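Local coordinates for protein (congerin I) (Conger myriaster, PDB 1C1L) that binds beta-galactosides such as lactose as a homodimeric galectin of the conger eel, although its physiological role is not yet known, at residues Phe31-Gly36 and Ile90-Asp95. Residues are numbered along the deposited sequence; the frame is centred on the assembly and turned at random.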
loop_
_atom_site.group_PDB
_atom_site.type_symbol
_atom_site.label_atom_id
_atom_site.label_comp_id
_atom_site.label_asym_id
_atom_site.label_seq_id
_atom_site.Cartn_x
_atom_site.Cartn_y
_atom_site.Cartn_z
ATOM N N PHE A 31 -3.730 8.934 -17.247
ATOM C CA PHE A 31 -3.548 8.772 -15.812
ATOM C C PHE A 31 -2.050 8.705 -15.520
ATOM O O PHE A 31 -1.247 8.296 -16.371
ATOM C CB PHE A 31 -4.236 7.488 -15.280
ATOM C CG PHE A 31 -3.474 6.193 -15.495
ATOM C CD1 PHE A 31 -3.526 5.559 -16.736
ATOM C CD2 PHE A 31 -2.680 5.676 -14.463
ATOM C CE1 PHE A 31 -2.777 4.404 -16.944
ATOM C CE2 PHE A 31 -1.938 4.522 -14.686
ATOM C CZ PHE A 31 -1.981 3.886 -15.923
ATOM N N SER A 32 -1.646 9.127 -14.326
ATOM C CA SER A 32 -0.255 9.070 -13.945
ATOM C C SER A 32 0.013 8.384 -12.620
ATOM O O SER A 32 -0.825 8.338 -11.721
ATOM C CB SER A 32 0.316 10.472 -13.879
ATOM O OG SER A 32 -0.480 11.323 -13.058
ATOM N N VAL A 33 1.221 7.851 -12.572
ATOM C CA VAL A 33 1.785 7.293 -11.352
ATOM C C VAL A 33 2.806 8.343 -10.952
ATOM O O VAL A 33 3.646 8.769 -11.758
ATOM C CB VAL A 33 2.516 5.961 -11.602
ATOM C CG1 VAL A 33 3.151 5.473 -10.315
ATOM C CG2 VAL A 33 1.525 4.925 -12.123
ATOM N N ASN A 34 2.713 8.787 -9.701
ATOM C CA ASN A 34 3.570 9.835 -9.182
ATOM C C ASN A 34 4.291 9.379 -7.924
ATOM O O ASN A 34 3.623 8.953 -6.983
ATOM C CB ASN A 34 2.742 11.059 -8.818
ATOM C CG ASN A 34 1.884 11.499 -9.983
ATOM O OD1 ASN A 34 2.340 12.191 -10.896
ATOM N ND2 ASN A 34 0.632 11.060 -10.041
ATOM N N VAL A 35 5.626 9.413 -7.897
ATOM C CA VAL A 35 6.386 9.125 -6.681
ATOM C C VAL A 35 7.337 10.275 -6.388
ATOM O O VAL A 35 7.940 10.902 -7.283
ATOM C CB VAL A 35 7.262 7.821 -6.746
ATOM C CG1 VAL A 35 6.336 6.625 -6.682
ATOM C CG2 VAL A 35 8.116 7.755 -8.003
ATOM N N GLY A 36 7.460 10.583 -5.107
ATOM C CA GLY A 36 8.336 11.645 -4.697
ATOM C C GLY A 36 8.157 11.921 -3.228
ATOM O O GLY A 36 7.914 11.010 -2.430
ATOM N N ILE A 90 2.515 -1.713 -12.855
ATOM C CA ILE A 90 3.770 -1.089 -13.213
ATOM C C ILE A 90 4.692 -1.253 -12.007
ATOM O O ILE A 90 4.307 -0.942 -10.874
ATOM C CB ILE A 90 3.535 0.409 -13.546
ATOM C CG1 ILE A 90 2.609 0.574 -14.747
ATOM C CG2 ILE A 90 4.894 1.041 -13.827
ATOM C CD1 ILE A 90 2.088 2.019 -14.850
ATOM N N THR A 91 5.899 -1.753 -12.223
ATOM C CA THR A 91 6.893 -1.894 -11.172
ATOM C C THR A 91 7.997 -0.869 -11.373
ATOM O O THR A 91 8.568 -0.713 -12.460
ATOM C CB THR A 91 7.523 -3.290 -11.185
ATOM O OG1 THR A 91 6.450 -4.200 -11.019
ATOM C CG2 THR A 91 8.597 -3.475 -10.102
ATOM N N LEU A 92 8.336 -0.211 -10.279
ATOM C CA LEU A 92 9.352 0.810 -10.260
ATOM C C LEU A 92 10.457 0.408 -9.297
ATOM O O LEU A 92 10.202 -0.128 -8.214
ATOM C CB LEU A 92 8.800 2.134 -9.766
ATOM C CG LEU A 92 7.516 2.757 -10.290
ATOM C CD1 LEU A 92 7.196 4.027 -9.524
ATOM C CD2 LEU A 92 7.706 3.123 -11.746
ATOM N N SER A 93 11.683 0.656 -9.701
ATOM C CA SER A 93 12.824 0.540 -8.831
ATOM C C SER A 93 13.757 1.668 -9.252
ATOM O O SER A 93 13.537 2.330 -10.281
ATOM C CB SER A 93 13.490 -0.833 -8.995
ATOM O OG SER A 93 13.887 -1.169 -10.320
ATOM N N TYR A 94 14.788 1.955 -8.479
ATOM C CA TYR A 94 15.698 3.021 -8.822
ATOM C C TYR A 94 17.021 2.865 -8.108
ATOM O O TYR A 94 17.144 2.117 -7.129
ATOM C CB TYR A 94 15.074 4.372 -8.457
ATOM C CG TYR A 94 14.801 4.626 -6.981
ATOM C CD1 TYR A 94 13.699 4.053 -6.332
ATOM C CD2 TYR A 94 15.656 5.482 -6.301
ATOM C CE1 TYR A 94 13.460 4.357 -4.990
ATOM C CE2 TYR A 94 15.421 5.789 -4.965
ATOM C CZ TYR A 94 14.324 5.226 -4.326
ATOM O OH TYR A 94 14.081 5.604 -3.029
ATOM N N ASP A 95 18.038 3.504 -8.641
ATOM C CA ASP A 95 19.277 3.639 -7.912
ATOM C C ASP A 95 19.554 5.143 -7.879
ATOM O O ASP A 95 18.710 5.918 -8.342
ATOM C CB ASP A 95 20.377 2.833 -8.617
ATOM C CG ASP A 95 20.623 3.089 -10.092
ATOM O OD1 ASP A 95 20.548 4.222 -10.559
ATOM O OD2 ASP A 95 20.922 2.124 -10.772
#
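With its CG anti to the carbonyl carbon (chi1 -49°) and CD1 carried on in an extended chain (chi2 176°), Leu92 lifts that methyl toward Val35, which meets it tip to tip. CD1 of Leu92 lies 3.9 Å from CG1 of Val35 and 4.1 Å from its CG2, so one methyl touches both branches of the valine. The other pair meets differently: Ile90, whose extended side chain ends in CD1, and Val33 slide past each other in opposite directions, with Ile90 CD1 4.0 Å from Val33 CG2. CG1 of Val33 turns instead to Leu92, at a looser 4.4 Å from its CD1. Val33, Val35 and Ile90 are beta-branched and suit extended backbone, and the longer Ile90 and Leu92 help span the 10.5 Å between the strand axes. All four residues are buried, and purely apolar side chains fit an interface where neither strand offers the other a polar partner. Ile101 on the adjoining strand flanks both Ile90 and Leu92, and Leu44 and Leu123 pack beside Val35. On the other face of strand 31-35, Ser32 and Asn34 point away from this interior; Asn34 ND2 donates to Ser32 OG over 3.2 Å, and Asn34 OD1 is hydrogen-bonded to His45, a residue of the lactose pocket. One strand thus has an oily face inward and a polar face on the sugar-binding side of the sheet. Two strands from opposite antiparallel sheets, running in similar directions at 27°, with aliphatic side chains packed between them, lie near the centre of the galectin beta-sandwich, a jelly-roll fold.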